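Local coordinates for protein aminoglycoside N(3)-acetyltransferase (Enterobacter cloacae, PDB 6NP3) that acetylates the 3-amino group of 2-deoxystreptamine antibiotics such as gentamicin, using acetyl-CoA as donor, and so probably confers resistance to these aminoglycosides, at residues Val17-Val23 and Glu48-Pro52; Trp84-Asp88 and Met189-Arg193; Trp130-Pro134 and Arg149-His153; Tyr230-Val236 and Leu248-Ile254. One frame throughout, in Å; residues are numbered along the deposited sequence. Where two conformers were deposited one is given.

Contact 1. Residues Val17-Val23 and Glu48-Pro52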
loop_
_atom_site.group_PDB
_atom_site.type_symbol
_atom_site.label_atom_id
_atom_site.label_comp_id
_atom_site.label_asym_id
_atom_site.label_seq_id
_atom_site.Cartn_x
_atom_site.Cartn_y
_atom_site.Cartn_z
ATOM N N VAL A 17 12.763 1.331 -14.014
ATOM C CA VAL A 17 11.393 1.669 -14.368
ATOM C C VAL A 17 11.304 1.958 -15.857
ATOM O O VAL A 17 12.109 2.717 -16.411
ATOM C CB VAL A 17 10.927 2.886 -13.578
ATOM C CG1 VAL A 17 9.491 3.218 -13.960
ATOM C CG2 VAL A 17 10.989 2.623 -12.078
ATOM N N ARG A 18 10.360 1.318 -16.527
ATOM C CA ARG A 18 10.179 1.440 -17.959
ATOM C C ARG A 18 8.786 1.954 -18.274
ATOM O O ARG A 18 7.826 1.748 -17.517
ATOM C CB ARG A 18 10.360 0.091 -18.633
ATOM C CG ARG A 18 11.771 -0.465 -18.520
ATOM C CD ARG A 18 12.761 0.364 -19.333
ATOM N NE ARG A 18 14.153 -0.032 -19.148
ATOM C CZ ARG A 18 14.988 0.522 -18.276
ATOM N NH1 ARG A 18 14.581 1.482 -17.468
ATOM N NH2 ARG A 18 16.234 0.096 -18.200
ATOM N N SER A 19 8.679 2.639 -19.412
ATOM C CA SER A 19 7.378 3.049 -19.912
ATOM C C SER A 19 6.453 1.844 -19.967
ATOM O O SER A 19 6.835 0.761 -20.425
ATOM C CB SER A 19 7.525 3.691 -21.296
ATOM O OG SER A 19 8.299 4.880 -21.230
ATOM N N GLY A 20 5.240 2.035 -19.466
ATOM C CA GLY A 20 4.262 0.984 -19.418
ATOM C C GLY A 20 4.215 0.209 -18.120
ATOM O O GLY A 20 3.314 -0.613 -17.941
ATOM N N ASP A 21 5.164 0.425 -17.220
ATOM C CA ASP A 21 5.204 -0.359 -15.998
ATOM C C ASP A 21 4.023 -0.025 -15.082
ATOM O O ASP A 21 3.443 1.062 -15.117
ATOM C CB ASP A 21 6.505 -0.089 -15.233
ATOM C CG ASP A 21 7.720 -0.832 -15.783
ATOM O OD1 ASP A 21 7.597 -1.632 -16.717
ATOM O OD2 ASP A 21 8.818 -0.620 -15.206
ATOM N N MET A 22 3.754 -0.981 -14.193
ATOM C CA MET A 22 2.768 -0.909 -13.117
ATOM C C MET A 22 3.594 -0.840 -11.829
ATOM O O MET A 22 4.221 -1.836 -11.445
ATOM C CB MET A 22 1.949 -2.203 -13.151
ATOM C CG MET A 22 1.092 -2.492 -11.914
ATOM S SD MET A 22 -0.407 -1.561 -11.744
ATOM C CE MET A 22 0.152 -0.164 -10.778
ATOM N N VAL A 23 3.609 0.320 -11.164
ATOM C CA VAL A 23 4.515 0.575 -10.042
ATOM C C VAL A 23 3.732 0.958 -8.790
ATOM O O VAL A 23 2.841 1.817 -8.840
ATOM C CB VAL A 23 5.537 1.671 -10.396
ATOM C CG1 VAL A 23 6.381 2.072 -9.202
ATOM C CG2 VAL A 23 6.387 1.218 -11.550
ATOM N N GLU A 48 5.772 10.421 -15.178
ATOM C CA GLU A 48 6.509 10.507 -16.429
ATOM C C GLU A 48 7.289 9.224 -16.698
ATOM O O GLU A 48 7.369 8.754 -17.837
ATOM C CB GLU A 48 7.455 11.700 -16.357
ATOM C CG GLU A 48 8.226 11.900 -17.630
ATOM C CD GLU A 48 8.865 13.264 -17.726
ATOM O OE1 GLU A 48 10.025 13.331 -18.165
ATOM O OE2 GLU A 48 8.206 14.252 -17.363
ATOM N N ALA A 49 7.868 8.630 -15.649
ATOM C CA ALA A 49 8.659 7.416 -15.833
ATOM C C ALA A 49 7.810 6.239 -16.316
ATOM O O ALA A 49 8.256 5.462 -17.170
ATOM C CB ALA A 49 9.411 7.046 -14.556
ATOM N N VAL A 50 6.597 6.073 -15.786
ATOM C CA VAL A 50 5.747 4.972 -16.251
ATOM C C VAL A 50 5.058 5.306 -17.568
ATOM O O VAL A 50 4.598 4.397 -18.272
ATOM C CB VAL A 50 4.749 4.474 -15.192
ATOM C CG1 VAL A 50 5.520 4.032 -13.937
ATOM C CG2 VAL A 50 3.712 5.509 -14.901
ATOM N N GLY A 51 5.007 6.578 -17.939
ATOM C CA GLY A 51 4.482 6.975 -19.225
ATOM C C GLY A 51 2.974 6.901 -19.310
ATOM O O GLY A 51 2.277 6.484 -18.381
ATOM N N PRO A 52 2.435 7.335 -20.448
ATOM C CA PRO A 52 0.974 7.360 -20.609
ATOM C C PRO A 52 0.303 5.994 -20.676
ATOM O O PRO A 52 -0.923 5.940 -20.529
ATOM C CB PRO A 52 0.776 8.156 -21.907
ATOM C CG PRO A 52 2.035 7.951 -22.652
ATOM C CD PRO A 52 3.139 7.882 -21.618
#

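Contact 2. Residues Trp84-Asp88 and Met189-Arg193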
loop_
_atom_site.group_PDB
_atom_site.type_symbol
_atom_site.label_atom_id
_atom_site.label_comp_id
_atom_site.label_asym_id
_atom_site.label_seq_id
_atom_site.Cartn_x
_atom_site.Cartn_y
_atom_site.Cartn_z
ATOM N N TRP A 84 -19.066 9.973 13.421
ATOM C CA TRP A 84 -17.929 9.804 12.532
ATOM C C TRP A 84 -18.320 10.186 11.104
ATOM O O TRP A 84 -19.400 9.825 10.631
ATOM C CB TRP A 84 -17.386 8.358 12.587
ATOM C CG TRP A 84 -15.900 8.348 12.342
ATOM C CD1 TRP A 84 -15.252 8.250 11.135
ATOM C CD2 TRP A 84 -14.888 8.574 13.316
ATOM N NE1 TRP A 84 -13.916 8.397 11.318
ATOM C CE2 TRP A 84 -13.656 8.559 12.651
ATOM C CE3 TRP A 84 -14.899 8.746 14.701
ATOM C CZ2 TRP A 84 -12.455 8.730 13.317
ATOM C CZ3 TRP A 84 -13.710 8.900 15.360
ATOM C CH2 TRP A 84 -12.501 8.878 14.677
ATOM N N PRO A 85 -17.434 10.855 10.368
ATOM C CA PRO A 85 -17.717 11.120 8.956
ATOM C C PRO A 85 -17.703 9.834 8.146
ATOM O O PRO A 85 -16.828 8.980 8.320
ATOM C CB PRO A 85 -16.560 12.034 8.528
ATOM C CG PRO A 85 -15.466 11.764 9.473
ATOM C CD PRO A 85 -16.167 11.464 10.799
ATOM N N ALA A 86 -18.678 9.688 7.261
ATOM C CA ALA A 86 -18.584 8.629 6.264
ATOM C C ALA A 86 -17.362 8.825 5.373
ATOM O O ALA A 86 -16.974 9.953 5.053
ATOM C CB ALA A 86 -19.829 8.591 5.382
ATOM N N PHE A 87 -16.726 7.708 4.999
ATOM C CA PHE A 87 -15.617 7.752 4.049
ATOM C C PHE A 87 -16.110 8.257 2.703
ATOM O O PHE A 87 -16.988 7.653 2.083
ATOM C CB PHE A 87 -14.998 6.366 3.891
ATOM C CG PHE A 87 -13.858 6.312 2.901
ATOM C CD1 PHE A 87 -12.653 6.937 3.165
ATOM C CD2 PHE A 87 -13.983 5.592 1.725
ATOM C CE1 PHE A 87 -11.617 6.859 2.280
ATOM C CE2 PHE A 87 -12.907 5.524 0.827
ATOM C CZ PHE A 87 -11.752 6.150 1.133
ATOM N N ASP A 88 -15.550 9.363 2.252
ATOM C CA ASP A 88 -15.905 9.929 0.955
ATOM C C ASP A 88 -14.646 9.879 0.103
ATOM O O ASP A 88 -13.700 10.642 0.370
ATOM C CB ASP A 88 -16.372 11.373 1.134
ATOM C CG ASP A 88 -16.853 11.988 -0.156
ATOM O OD1 ASP A 88 -16.497 11.454 -1.231
ATOM O OD2 ASP A 88 -17.570 13.012 -0.087
ATOM N N MET A 189 -16.297 0.326 9.629
ATOM C CA MET A 189 -16.034 1.505 8.833
ATOM C C MET A 189 -17.341 2.124 8.367
ATOM O O MET A 189 -18.283 1.409 8.012
ATOM C CB MET A 189 -15.196 1.147 7.596
ATOM C CG MET A 189 -13.794 0.632 7.915
ATOM S SD MET A 189 -12.713 1.976 8.456
ATOM C CE MET A 189 -11.968 1.238 9.943
ATOM N N PRO A 190 -17.390 3.453 8.275
ATOM C CA PRO A 190 -18.594 4.131 7.775
ATOM C C PRO A 190 -18.459 4.415 6.289
ATOM O O PRO A 190 -17.561 5.162 5.870
ATOM C CB PRO A 190 -18.622 5.414 8.615
ATOM C CG PRO A 190 -17.175 5.734 8.846
ATOM C CD PRO A 190 -16.395 4.409 8.785
ATOM N N LEU A 191 -19.297 3.764 5.485
ATOM C CA LEU A 191 -19.238 3.881 4.032
ATOM C C LEU A 191 -20.372 4.773 3.542
ATOM O O LEU A 191 -21.365 4.985 4.243
ATOM C CB LEU A 191 -19.395 2.512 3.368
ATOM C CG LEU A 191 -18.513 1.352 3.788
ATOM C CD1 LEU A 191 -18.799 0.132 2.915
ATOM C CD2 LEU A 191 -17.064 1.731 3.704
ATOM N N LEU A 192 -20.238 5.261 2.311
ATOM C CA LEU A 192 -21.338 5.917 1.611
ATOM C C LEU A 192 -21.984 4.902 0.678
ATOM O O LEU A 192 -21.293 4.258 -0.119
ATOM C CB LEU A 192 -20.859 7.118 0.795
ATOM C CG LEU A 192 -20.553 8.391 1.579
ATOM C CD1 LEU A 192 -19.955 9.428 0.641
ATOM C CD2 LEU A 192 -21.788 8.923 2.279
ATOM N N ARG A 193 -23.298 4.747 0.791
ATOM C CA ARG A 193 -24.073 3.883 -0.091
ATOM C C ARG A 193 -25.308 4.666 -0.517
ATOM O O ARG A 193 -26.197 4.932 0.300
ATOM C CB ARG A 193 -24.435 2.578 0.617
ATOM C CG ARG A 193 -23.244 1.617 0.699
ATOM C CD ARG A 193 -23.566 0.304 1.411
ATOM N NE ARG A 193 -22.409 -0.591 1.419
ATOM C CZ ARG A 193 -22.349 -1.734 2.090
ATOM N NH1 ARG A 193 -23.373 -2.133 2.826
ATOM N NH2 ARG A 193 -21.258 -2.483 2.032
HETATM O O HOH W 1 -17.794 5.463 0.925
#

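Contact 3. Residues Trp130-Pro134 and Arg149-His153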
loop_
_atom_site.group_PDB
_atom_site.type_symbol
_atom_site.label_atom_id
_atom_site.label_comp_id
_atom_site.label_asym_id
_atom_site.label_seq_id
_atom_site.Cartn_x
_atom_site.Cartn_y
_atom_site.Cartn_z
ATOM N N TRP A 130 -9.845 -0.501 -13.171
ATOM C CA TRP A 130 -9.750 -1.942 -12.973
ATOM C C TRP A 130 -8.952 -2.276 -11.722
ATOM O O TRP A 130 -9.286 -3.224 -11.007
ATOM C CB TRP A 130 -9.098 -2.551 -14.213
ATOM C CG TRP A 130 -8.812 -4.004 -14.124
ATOM C CD1 TRP A 130 -9.681 -5.015 -14.376
ATOM C CD2 TRP A 130 -7.578 -4.622 -13.765
ATOM N NE1 TRP A 130 -9.082 -6.223 -14.157
ATOM C CE2 TRP A 130 -7.786 -6.007 -13.786
ATOM C CE3 TRP A 130 -6.328 -4.140 -13.394
ATOM C CZ2 TRP A 130 -6.780 -6.906 -13.504
ATOM C CZ3 TRP A 130 -5.325 -5.051 -13.131
ATOM C CH2 TRP A 130 -5.554 -6.406 -13.198
ATOM N N LEU A 131 -7.919 -1.490 -11.417
ATOM C CA LEU A 131 -7.148 -1.730 -10.205
ATOM C C LEU A 131 -7.972 -1.490 -8.947
ATOM O O LEU A 131 -7.887 -2.273 -8.002
ATOM C CB LEU A 131 -5.902 -0.851 -10.149
ATOM C CG LEU A 131 -4.791 -1.300 -11.089
ATOM C CD1 LEU A 131 -3.798 -0.163 -11.289
ATOM C CD2 LEU A 131 -4.091 -2.523 -10.569
ATOM N N VAL A 132 -8.737 -0.400 -8.882
ATOM C CA VAL A 132 -9.251 0.006 -7.582
ATOM C C VAL A 132 -10.567 -0.634 -7.173
ATOM O O VAL A 132 -10.949 -0.514 -6.001
ATOM C CB VAL A 132 -9.402 1.528 -7.405
ATOM C CG1 VAL A 132 -8.064 2.243 -7.567
ATOM C CG2 VAL A 132 -10.454 2.117 -8.351
ATOM N N ALA A 133 -11.277 -1.313 -8.075
ATOM C CA ALA A 133 -12.580 -1.896 -7.727
ATOM C C ALA A 133 -12.656 -3.308 -8.281
ATOM O O ALA A 133 -12.214 -3.545 -9.415
ATOM C CB ALA A 133 -13.719 -1.058 -8.324
ATOM N N PRO A 134 -13.223 -4.258 -7.526
ATOM C CA PRO A 134 -13.822 -4.064 -6.207
ATOM C C PRO A 134 -12.775 -3.932 -5.097
ATOM O O PRO A 134 -11.644 -4.419 -5.198
ATOM C CB PRO A 134 -14.627 -5.348 -6.010
ATOM C CG PRO A 134 -13.855 -6.398 -6.798
ATOM C CD PRO A 134 -13.386 -5.640 -8.023
ATOM N N ARG A 149 -4.961 -7.724 -7.848
ATOM C CA ARG A 149 -4.905 -7.377 -9.264
ATOM C C ARG A 149 -3.536 -6.825 -9.659
ATOM O O ARG A 149 -3.017 -7.155 -10.730
ATOM C CB ARG A 149 -6.071 -6.444 -9.592
ATOM C CG ARG A 149 -7.387 -7.203 -9.583
ATOM C CD ARG A 149 -8.601 -6.349 -9.981
ATOM N NE ARG A 149 -8.848 -5.267 -9.040
ATOM C CZ ARG A 149 -9.491 -5.413 -7.876
ATOM N NH1 ARG A 149 -9.988 -6.583 -7.484
ATOM N NH2 ARG A 149 -9.624 -4.368 -7.089
ATOM N N PHE A 150 -2.917 -6.011 -8.796
ATOM C CA PHE A 150 -1.550 -5.528 -9.018
ATOM C C PHE A 150 -0.587 -6.686 -9.232
ATOM O O PHE A 150 0.274 -6.634 -10.109
ATOM C CB PHE A 150 -1.182 -4.697 -7.778
ATOM C CG PHE A 150 0.263 -4.320 -7.636
ATOM C CD1 PHE A 150 0.801 -3.314 -8.390
ATOM C CD2 PHE A 150 1.048 -4.915 -6.680
ATOM C CE1 PHE A 150 2.096 -2.953 -8.242
ATOM C CE2 PHE A 150 2.370 -4.523 -6.536
ATOM C CZ PHE A 150 2.869 -3.544 -7.317
ATOM N N LEU A 151 -0.725 -7.740 -8.420
ATOM C CA LEU A 151 0.151 -8.890 -8.514
ATOM C C LEU A 151 -0.096 -9.664 -9.791
ATOM O O LEU A 151 0.810 -10.350 -10.264
ATOM C CB LEU A 151 -0.071 -9.843 -7.349
ATOM C CG LEU A 151 0.377 -9.302 -5.997
ATOM C CD1 LEU A 151 -0.124 -10.161 -4.849
ATOM C CD2 LEU A 151 1.873 -9.096 -5.920
ATOM N N ALA A 152 -1.278 -9.553 -10.382
ATOM C CA ALA A 152 -1.573 -10.160 -11.673
ATOM C C ALA A 152 -1.200 -9.264 -12.854
ATOM O O ALA A 152 -1.340 -9.689 -14.010
ATOM C CB ALA A 152 -3.066 -10.538 -11.732
ATOM N N HIS A 153 -0.732 -8.046 -12.593
ATOM C CA HIS A 153 -0.538 -7.014 -13.602
ATOM C C HIS A 153 0.924 -6.610 -13.676
ATOM O O HIS A 153 1.252 -5.457 -13.940
ATOM C CB HIS A 153 -1.408 -5.812 -13.265
ATOM C CG HIS A 153 -1.673 -4.883 -14.405
ATOM N ND1 HIS A 153 -1.882 -5.290 -15.707
ATOM C CD2 HIS A 153 -1.809 -3.540 -14.402
ATOM C CE1 HIS A 153 -2.148 -4.230 -16.456
ATOM N NE2 HIS A 153 -2.114 -3.158 -15.686
#

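Contact 4. Residues Tyr230-Val236 and Leu248-Ile254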
loop_
_atom_site.group_PDB
_atom_site.type_symbol
_atom_site.label_atom_id
_atom_site.label_comp_id
_atom_site.label_asym_id
_atom_site.label_seq_id
_atom_site.Cartn_x
_atom_site.Cartn_y
_atom_site.Cartn_z
ATOM N N TYR A 230 14.245 -11.841 1.817
ATOM C CA TYR A 230 14.182 -11.808 0.356
ATOM C C TYR A 230 15.296 -10.947 -0.205
ATOM O O TYR A 230 15.980 -11.337 -1.155
ATOM C CB TYR A 230 12.829 -11.270 -0.094
ATOM C CG TYR A 230 12.641 -11.164 -1.572
ATOM C CD1 TYR A 230 12.241 -12.243 -2.292
ATOM C CD2 TYR A 230 12.853 -9.965 -2.247
ATOM C CE1 TYR A 230 12.008 -12.138 -3.656
ATOM C CE2 TYR A 230 12.657 -9.859 -3.598
ATOM C CZ TYR A 230 12.241 -10.943 -4.297
ATOM O OH TYR A 230 12.029 -10.788 -5.646
ATOM N N LEU A 231 15.489 -9.776 0.382
ATOM C CA LEU A 231 16.488 -8.857 -0.134
ATOM C C LEU A 231 17.898 -9.367 0.100
ATOM O O LEU A 231 18.808 -8.998 -0.648
ATOM C CB LEU A 231 16.295 -7.480 0.490
ATOM C CG LEU A 231 15.003 -6.787 0.044
ATOM C CD1 LEU A 231 14.770 -5.510 0.848
ATOM C CD2 LEU A 231 15.027 -6.455 -1.445
ATOM N N ALA A 232 18.098 -10.234 1.078
ATOM C CA ALA A 232 19.407 -10.838 1.276
ATOM C C ALA A 232 19.678 -11.961 0.300
ATOM O O ALA A 232 20.827 -12.407 0.210
ATOM C CB ALA A 232 19.503 -11.415 2.692
ATOM N N ARG A 233 18.652 -12.439 -0.416
ATOM C CA ARG A 233 18.732 -13.655 -1.202
ATOM C C ARG A 233 18.462 -13.463 -2.684
ATOM O O ARG A 233 18.451 -14.460 -3.410
ATOM C CB ARG A 233 17.702 -14.668 -0.682
ATOM C CG ARG A 233 18.066 -15.279 0.658
ATOM C CD ARG A 233 16.901 -16.089 1.206
ATOM N NE ARG A 233 17.214 -16.754 2.470
ATOM C CZ ARG A 233 17.413 -18.062 2.596
ATOM N NH1 ARG A 233 17.321 -18.857 1.541
ATOM N NH2 ARG A 233 17.694 -18.573 3.785
ATOM N N THR A 234 18.238 -12.231 -3.153
ATOM C CA THR A 234 17.698 -11.981 -4.484
ATOM C C THR A 234 18.410 -10.807 -5.118
ATOM O O THR A 234 18.691 -9.804 -4.458
ATOM C CB THR A 234 16.201 -11.629 -4.388
ATOM O OG1 THR A 234 15.538 -12.595 -3.569
ATOM C CG2 THR A 234 15.553 -11.614 -5.743
ATOM N N ARG A 235 18.678 -10.936 -6.405
ATOM C CA ARG A 235 19.137 -9.802 -7.192
ATOM C C ARG A 235 17.974 -8.851 -7.420
ATOM O O ARG A 235 16.935 -9.250 -7.954
ATOM C CB ARG A 235 19.723 -10.283 -8.516
ATOM C CG ARG A 235 21.045 -11.009 -8.297
ATOM C CD ARG A 235 21.719 -11.374 -9.598
ATOM N NE ARG A 235 22.187 -10.193 -10.315
ATOM C CZ ARG A 235 22.893 -10.242 -11.438
ATOM N NH1 ARG A 235 23.191 -11.415 -11.960
ATOM N NH2 ARG A 235 23.279 -9.126 -12.034
ATOM N N VAL A 236 18.163 -7.612 -6.998
ATOM C CA VAL A 236 17.170 -6.552 -7.066
ATOM C C VAL A 236 17.908 -5.275 -7.448
ATOM O O VAL A 236 18.902 -4.910 -6.808
ATOM C CB VAL A 236 16.491 -6.403 -5.690
ATOM C CG1 VAL A 236 15.597 -5.187 -5.671
ATOM C CG2 VAL A 236 15.720 -7.664 -5.293
ATOM N N LEU A 248 13.841 -1.737 -6.771
ATOM C CA LEU A 248 12.704 -2.034 -7.641
ATOM C C LEU A 248 12.497 -3.539 -7.641
ATOM O O LEU A 248 13.333 -4.295 -8.140
ATOM C CB LEU A 248 12.944 -1.480 -9.040
ATOM C CG LEU A 248 11.748 -1.494 -9.971
ATOM C CD1 LEU A 248 10.595 -0.649 -9.457
ATOM C CD2 LEU A 248 12.178 -0.973 -11.330
ATOM N N ILE A 249 11.394 -3.966 -7.043
ATOM C CA ILE A 249 11.155 -5.359 -6.686
ATOM C C ILE A 249 10.027 -5.931 -7.531
ATOM O O ILE A 249 8.983 -5.285 -7.705
ATOM C CB ILE A 249 10.746 -5.416 -5.198
ATOM C CG1 ILE A 249 11.901 -4.969 -4.306
ATOM C CG2 ILE A 249 10.270 -6.806 -4.796
ATOM C CD1 ILE A 249 11.514 -4.628 -2.898
ATOM N N ASP A 250 10.214 -7.143 -8.056
ATOM C CA ASP A 250 9.127 -7.840 -8.727
ATOM C C ASP A 250 8.115 -8.293 -7.674
ATOM O O ASP A 250 8.441 -9.082 -6.772
ATOM C CB ASP A 250 9.645 -9.034 -9.532
ATOM C CG ASP A 250 8.536 -9.726 -10.289
ATOM O OD1 ASP A 250 8.214 -9.292 -11.402
ATOM O OD2 ASP A 250 7.903 -10.665 -9.799
ATOM N N ALA A 251 6.883 -7.792 -7.771
ATOM C CA ALA A 251 5.902 -8.003 -6.711
ATOM C C ALA A 251 5.458 -9.452 -6.648
ATOM O O ALA A 251 5.340 -10.035 -5.565
ATOM C CB ALA A 251 4.688 -7.099 -6.917
ATOM N N ALA A 252 5.161 -10.052 -7.797
ATOM C CA ALA A 252 4.746 -11.447 -7.786
ATOM C C ALA A 252 5.824 -12.328 -7.175
ATOM O O ALA A 252 5.523 -13.277 -6.440
ATOM C CB ALA A 252 4.404 -11.910 -9.199
ATOM N N ASP A 253 7.088 -12.032 -7.471
ATOM C CA ASP A 253 8.179 -12.852 -6.952
ATOM C C ASP A 253 8.304 -12.737 -5.438
ATOM O O ASP A 253 8.451 -13.755 -4.754
ATOM C CB ASP A 253 9.493 -12.480 -7.622
ATOM C CG ASP A 253 10.563 -13.507 -7.374
ATOM O OD1 ASP A 253 10.367 -14.671 -7.764
ATOM O OD2 ASP A 253 11.591 -13.144 -6.788
ATOM N N ILE A 254 8.252 -11.526 -4.879
ATOM C CA ILE A 254 8.389 -11.398 -3.425
ATOM C C ILE A 254 7.186 -11.991 -2.703
ATOM O O ILE A 254 7.333 -12.586 -1.634
ATOM C CB ILE A 254 8.678 -9.944 -2.991
ATOM C CG1 ILE A 254 9.233 -9.924 -1.548
ATOM C CG2 ILE A 254 7.456 -9.058 -3.160
ATOM C CD1 ILE A 254 9.690 -8.587 -1.064
HETATM O O HOH W 2 12.445 -8.566 -7.157
#

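Contact 1. Residues Val17-Val23 and Glu48-Pro52
Gly20 N gives a nearly straight hydrogen bond (N-H...O angle 172°) to Val50 O, 2.7 Å away, so that a type II beta turn from Arg18 to Asp21 is tied to the last turn of helix 39-50. Gly20 takes a positive phi (94°), a backbone shape that favours glycine. Ser19 CA, at 3.5 Å, adds a CA-H...O contact to the same Val50 O. The apolar half of the contact is built round Val50. Its CG1 branch lies anti to the carbonyl carbon (chi1 -57°) and meets Val23 CG2 at 3.8 Å in one of the two conformers of Val23, while Val50 CB rests against Asp21 O. From the loop, Val17 CG1 reaches Ala49 CB of the helix at 3.9 Å and also brushes Val50 CG1. Within the turn, Asp21 OD2 takes the N-H of Arg18 from above its carboxylate plane, 2.8 Å from OD2 to Arg18 N, and also pairs with Lys156 in a salt bridge. Two groups thus hold that oxygen and brace the turn. Helix 5-15 closes one flank: Arg13 gives hydrogen bonds to Ala49 O and Val17 O, and Leu12 touches Ala49. Beyond the turn the chain enters strand 22-27, whose start pairs with strand 55-59 through Asn55 and Leu57 and with Lys156 of strand 156-160.

Contact 2. Residues Trp84-Asp88 and Met189-Arg193
The indole of Trp84 meets the pyrrolidine ring of Pro190 obliquely, its CD1 lying 3.9 Å from Pro190 CG. At the indole's polar end, NE1 donates to Asp64 O, and Trp199 of strand 196-205 touches both Trp84 and Pro190. The phenyl ring of Phe87 turns the other way: with CG anti to the backbone N (chi1 179°) it leaves the strand, to make an edge-to-face pair with Trp62 and to pack on Ala92 and Pro117. Only the root of this side chain, CB, stays close to Pro190 O.

Between the Trp84 and Phe87 side chains the backbones meet. Phe87 N donates to Pro190 O across 2.8 Å with an N-H...O angle of 174°, the donor tilted 30° from the carbonyl plane. The pyrrolidine ring is wedged under the loop, its CG coming within 3.3 Å of Pro85 O. Further on, a water takes the place of a direct bond: it donates to Phe87 O at 2.6 Å and accepts from Leu192 N at 2.8 Å. Beside this bridge Leu192 spreads its two methyls along the loop. CD2 packs on Ala86 CB at 3.7 Å, and CD1 lies against Phe87 O and reaches Asp88 CA and CG at 4.1 Å. Asp88 turns its carboxylate to the next part of its own loop, where OD1 accepts from Asp90 N.

With one direct backbone bond and one through water, the loop after helix 78-83 runs roughly parallel to strand 184-193, an irregular, strand-like edging on the two-stranded antiparallel sheet of strands 184-193 and 196-205.

Contact 3. Residues Trp130-Pro134 and Arg149-His153
Arg149 lays its guanidinium across the end of helix 128-132 and supplies donors to carbonyl oxygens of its last turn and of the loop that follows. Its NH2 serves two of them: Leu131 O at 2.9 Å, which lies near the guanidinium plane, and Pro134 O at 2.8 Å, somewhat tilted from it. NE makes weaker bonds, one to Trp130 O at 2.9 Å with an N-H...O angle of only 122°, and a longer one to Leu131 O. NH1 turns to Arg144 O, so every nitrogen of the group has an acceptor. A bend at chi3 (-64°) brings the guanidinium round to these oxygens, with Pro134 CD over one of its faces; the peptide bond before Pro134 is cis.

The aliphatic part of Arg149 runs over a face of the Trp130 indole, its CB 4.0 Å from the centroid of the six-membered ring in a CH-pi contact. The edge of that ring points at the face of His153 in a T-shaped pair, planes at 64°. His153 NE2 is hydrogen-bonded to Asp127, a residue seen to bind magnesium in this protein. Leu131 packs on strands 22-27 and 121-124, and Phe150 on strands 22-27 and 55-59 and helix 251-265.

Contact 4. Residues Tyr230-Val236 and Leu248-Ile254
Tyr230 crosses from helix 222-233 to the junction between strand 244-250 and helix 251-265. Its CB comes 4.1 Å from Ile254 CG1, and CG, anti to the backbone N (chi1 179°), touches the same atom at 3.6 Å. Ile254 CG1 sits over the ring centre in a CH-pi contact, 3.7 Å from the centroid. The opposite face carries Thr234 OG1, held there by its bond to Tyr230 O. Further out, CE2 meets Ile249 CG2 and CE1 comes near Asp253 OD2. At the tip, OH donates to the anti lone pair of Asp253 OD2, 2.7 Å away, and accepts from a water that itself takes the N-H of Asp250. Two polar partners near the ring plane thus fix the hydroxyl.

Beside the ring, Val236 CG1 packs on Ile249 CG1 at 3.9 Å. Phe257 adds an edge-to-face pair with Tyr230.

Asp250 is the N-cap of helix 251-265: in one of its two conformers, its OD2 accepts from Asp253 N at 2.8 Å. Tyrosine and water therefore grip a capped strand-to-helix junction, where the antiparallel hairpin of strands 237-241 and 244-250 passes into the C-terminal helix.

Overall arrangement
Contacts 1, 3 and 4 form a connected group around the seven-stranded sheet, whereas contact 2 stands apart, its centre about 33 Å from that of contact 1 and about 37 Å from that of contact 4. Met22 joins contacts 1 and 3: its CB lies 3.4 Å from His153 O and its SD 3.7 Å from Leu131 CD1. Leu151 CD2 of contact 3 then meets Ala251 CB of contact 4 at 3.6 Å, and Leu248 CD2 of contact 4 returns to Val17 N of contact 1. The bound magnesium ion is about 5 Å from the His153 side chain and about 7 Å from Gly20. The bound gentamicin is about 10 Å from the side chain of Trp84 and about 13 Å from that of Ile254.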